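Long-range contact in geobacter metallireducens SMUG1 (Geobacter metallireducens, PDB 5H9I), which is a SMUG1-type member of the uracil-DNA glycosylase superfamily: residues F23-L34 with P142-I153. Numbering follows the deposited sequence.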
# COMPACT_ATOMS: atom_id res chain seq x y z
N PHE A 23 12.52 -10.68 -12.46
CA PHE A 23 12.61 -9.35 -13.00
C PHE A 23 14.03 -9.14 -13.48
O PHE A 23 14.96 -9.61 -12.86
CB PHE A 23 12.21 -8.30 -11.98
CG PHE A 23 10.85 -8.53 -11.40
CD1 PHE A 23 9.73 -7.98 -12.03
CD2 PHE A 23 10.68 -9.31 -10.24
CE1 PHE A 23 8.47 -8.21 -11.54
CE2 PHE A 23 9.40 -9.49 -9.72
CZ PHE A 23 8.31 -8.98 -10.40
N SER A 24 14.18 -8.41 -14.57
CA SER A 24 15.51 -8.18 -15.14
C SER A 24 15.67 -6.74 -15.48
O SER A 24 14.77 -5.93 -15.27
CB SER A 24 15.73 -9.06 -16.35
OG SER A 24 14.71 -8.90 -17.30
N SER A 25 16.86 -6.41 -16.01
CA SER A 25 17.23 -5.04 -16.29
C SER A 25 16.05 -4.33 -17.00
O SER A 25 15.40 -4.93 -17.83
CB SER A 25 18.54 -5.04 -17.14
OG SER A 25 19.32 -3.87 -16.92
N PRO A 26 15.74 -3.04 -16.63
CA PRO A 26 16.60 -2.32 -15.72
C PRO A 26 16.35 -2.58 -14.20
O PRO A 26 16.95 -1.89 -13.37
CB PRO A 26 16.22 -0.89 -15.98
CG PRO A 26 14.77 -0.96 -16.11
CD PRO A 26 14.51 -2.26 -16.84
N VAL A 27 15.51 -3.54 -13.86
CA VAL A 27 15.45 -3.97 -12.42
C VAL A 27 16.72 -4.69 -12.02
O VAL A 27 17.06 -5.71 -12.60
CB VAL A 27 14.24 -4.90 -12.16
CG1 VAL A 27 14.11 -5.26 -10.67
CG2 VAL A 27 12.92 -4.27 -12.65
N ALA A 28 17.41 -4.17 -11.02
CA ALA A 28 18.51 -4.86 -10.37
C ALA A 28 18.20 -5.37 -9.00
O ALA A 28 18.87 -6.27 -8.52
CB ALA A 28 19.74 -3.99 -10.31
N HIS A 29 17.24 -4.73 -8.27
CA HIS A 29 16.99 -5.09 -6.90
C HIS A 29 15.45 -5.08 -6.70
O HIS A 29 14.77 -4.21 -7.24
CB HIS A 29 17.49 -4.07 -5.91
CG HIS A 29 18.93 -3.83 -6.05
ND1 HIS A 29 19.83 -4.57 -5.33
CD2 HIS A 29 19.65 -2.98 -6.83
CE1 HIS A 29 21.06 -4.20 -5.65
NE2 HIS A 29 20.98 -3.27 -6.58
N VAL A 30 15.00 -6.04 -5.93
CA VAL A 30 13.58 -6.14 -5.58
C VAL A 30 13.49 -6.30 -4.08
O VAL A 30 14.04 -7.25 -3.53
CB VAL A 30 12.91 -7.32 -6.30
CG1 VAL A 30 11.44 -7.47 -5.91
CG2 VAL A 30 13.00 -7.18 -7.80
N TYR A 31 12.78 -5.39 -3.40
CA TYR A 31 12.55 -5.47 -1.98
C TYR A 31 11.12 -5.96 -1.69
O TYR A 31 10.22 -5.46 -2.23
CB TYR A 31 12.66 -4.10 -1.32
CG TYR A 31 14.00 -3.37 -1.25
CD1 TYR A 31 15.11 -3.81 -1.92
CD2 TYR A 31 14.11 -2.24 -0.52
CE1 TYR A 31 16.30 -3.11 -1.83
CE2 TYR A 31 15.28 -1.53 -0.43
CZ TYR A 31 16.37 -1.99 -1.08
OH TYR A 31 17.53 -1.29 -0.99
N ASN A 32 10.97 -6.90 -0.78
CA ASN A 32 9.65 -7.43 -0.37
C ASN A 32 9.45 -7.32 1.16
O ASN A 32 9.81 -8.19 1.95
CB ASN A 32 9.48 -8.84 -0.81
CG ASN A 32 8.09 -9.33 -0.60
OD1 ASN A 32 7.26 -8.60 -0.04
ND2 ASN A 32 7.82 -10.50 -1.19
N PRO A 33 8.87 -6.18 1.60
CA PRO A 33 8.66 -5.89 3.01
C PRO A 33 7.71 -6.95 3.65
O PRO A 33 7.67 -7.04 4.88
CB PRO A 33 8.13 -4.46 3.08
CG PRO A 33 7.94 -4.13 1.70
CD PRO A 33 8.57 -5.01 0.74
N LEU A 34 6.95 -7.69 2.83
CA LEU A 34 6.12 -8.75 3.39
C LEU A 34 6.97 -9.77 4.02
O LEU A 34 6.50 -10.51 4.92
CB LEU A 34 5.22 -9.41 2.33
CG LEU A 34 4.32 -8.53 1.56
CD1 LEU A 34 3.36 -9.28 0.63
CD2 LEU A 34 3.50 -7.59 2.47
N PRO A 142 3.24 -5.00 -3.26
CA PRO A 142 4.06 -4.79 -2.07
C PRO A 142 5.56 -4.66 -2.33
O PRO A 142 6.30 -4.38 -1.38
CB PRO A 142 3.81 -6.03 -1.29
CG PRO A 142 3.67 -7.08 -2.31
CD PRO A 142 2.82 -6.43 -3.40
N LEU A 143 5.99 -4.83 -3.56
CA LEU A 143 7.43 -4.83 -3.89
C LEU A 143 7.91 -3.47 -4.24
O LEU A 143 7.16 -2.70 -4.90
CB LEU A 143 7.57 -5.73 -5.08
CG LEU A 143 7.23 -7.18 -4.93
CD1 LEU A 143 7.42 -7.90 -6.26
CD2 LEU A 143 7.90 -7.87 -3.78
N LEU A 144 9.17 -3.17 -3.92
CA LEU A 144 9.88 -1.97 -4.38
C LEU A 144 10.97 -2.43 -5.41
O LEU A 144 11.59 -3.42 -5.15
CB LEU A 144 10.54 -1.30 -3.21
CG LEU A 144 11.20 0.02 -3.47
CD1 LEU A 144 10.22 1.16 -3.31
CD2 LEU A 144 12.39 0.30 -2.59
N PHE A 145 11.02 -1.79 -6.58
CA PHE A 145 11.91 -2.13 -7.66
C PHE A 145 12.95 -1.02 -7.80
O PHE A 145 12.60 0.18 -7.89
CB PHE A 145 11.08 -2.30 -8.95
CG PHE A 145 10.03 -3.32 -8.86
CD1 PHE A 145 10.30 -4.65 -9.10
CD2 PHE A 145 8.74 -2.91 -8.66
CE1 PHE A 145 9.29 -5.60 -9.06
CE2 PHE A 145 7.72 -3.87 -8.58
CZ PHE A 145 8.00 -5.17 -8.81
N LEU A 146 14.23 -1.40 -7.88
CA LEU A 146 15.30 -0.42 -8.10
C LEU A 146 16.21 -0.81 -9.27
O LEU A 146 16.42 -1.98 -9.50
CB LEU A 146 16.16 -0.32 -6.84
CG LEU A 146 15.51 -0.09 -5.48
CD1 LEU A 146 16.51 -0.25 -4.33
CD2 LEU A 146 14.81 1.25 -5.40
N THR A 147 16.75 0.23 -9.92
CA THR A 147 17.81 0.03 -10.89
C THR A 147 19.08 -0.32 -10.17
O THR A 147 19.23 -0.15 -8.94
CB THR A 147 18.06 1.32 -11.65
OG1 THR A 147 18.62 2.32 -10.78
CG2 THR A 147 16.75 1.83 -12.30
N ALA A 148 20.07 -0.72 -10.96
CA ALA A 148 21.39 -0.99 -10.37
C ALA A 148 21.99 0.24 -9.69
O ALA A 148 22.79 0.10 -8.77
CB ALA A 148 22.35 -1.48 -11.52
N GLU A 149 21.63 1.45 -10.09
CA GLU A 149 22.07 2.64 -9.40
C GLU A 149 21.16 3.06 -8.22
O GLU A 149 21.33 4.10 -7.61
CB GLU A 149 22.20 3.81 -10.38
CG GLU A 149 23.15 3.55 -11.55
CD GLU A 149 22.60 2.58 -12.58
OE1 GLU A 149 21.33 2.50 -12.86
OE2 GLU A 149 23.47 1.89 -13.16
N GLY A 150 20.21 2.24 -7.89
CA GLY A 150 19.40 2.56 -6.71
C GLY A 150 18.20 3.42 -7.03
O GLY A 150 17.58 3.90 -6.11
N GLY A 151 17.86 3.60 -8.31
CA GLY A 151 16.71 4.49 -8.69
C GLY A 151 15.42 3.69 -8.63
O GLY A 151 15.35 2.51 -9.08
N ASN A 152 14.37 4.40 -8.18
CA ASN A 152 13.08 3.73 -8.13
C ASN A 152 12.52 3.39 -9.51
O ASN A 152 12.62 4.18 -10.44
CB ASN A 152 12.11 4.64 -7.36
CG ASN A 152 10.88 3.88 -6.94
OD1 ASN A 152 10.99 2.85 -6.27
ND2 ASN A 152 9.72 4.34 -7.37
N ILE A 153 11.86 2.27 -9.67
CA ILE A 153 11.23 1.84 -10.90
C ILE A 153 9.77 1.56 -10.49
O ILE A 153 9.53 0.58 -9.80
CB ILE A 153 11.81 0.57 -11.56
CG1 ILE A 153 13.35 0.68 -11.85
CG2 ILE A 153 11.01 0.16 -12.77
CD1 ILE A 153 14.00 -0.66 -12.16
O HOH W 1 19.52 -1.38 -13.73
O HOH W 2 23.31 -2.36 -7.79
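A small three-stranded antiparallel sheet, separate from the central parallel sheet, includes this contact: H29, V30 and Y31 on its edge strand pair with L146, F145 and L144 on its middle strand. The two short strands run antiparallel, and the ladder is regular at one end, where Y31 N donates to L144 O (2.9 Å) and L144 N answers to Y31 O. At the other end it is broken by a classic beta bulge. L146 O receives both A28 N, at 2.8 Å and in the carbonyl plane, and H29 N, tilted 25° from that plane; L146 N returns one bond to H29 O.

On one face, Y31 lies beside L144, pointing the same way, with CD2 against L144 CD2 at 3.7 Å, while L146 CD1 meets the phenol obliquely near CZ and OH. The hydroxyl itself bonds to K100 O and H97 N. H29 presents a ring edge: NE2 reaches A148 O through a water, and CD2 lies 3.6 Å from T147 O, in the ring plane.

The other face carries V30 and F145. With CG anti to the carbonyl carbon (chi1 -58°), F145 sends CE1 over the centre of the F23 ring. The two rings form an edge-to-face pair, their planes at 63°. L166 of helix 160-181 also touches F145. Just beyond the paired residues, where N32 follows strand 29-31 and L143 precedes 144-146, L143 CD2 packs on N32 CB at 3.5 Å; N32 OD1 caps the following helix through L34 N, and L34 CD1 rests on P142 CG.

T147 OG1 accepts from G151 N across the type I turn that begins at T147 and joins 144-146 to 152-153. Strand 29-31, from far earlier in the chain, adds to the edge of 144-146 and completes a small antiparallel sheet.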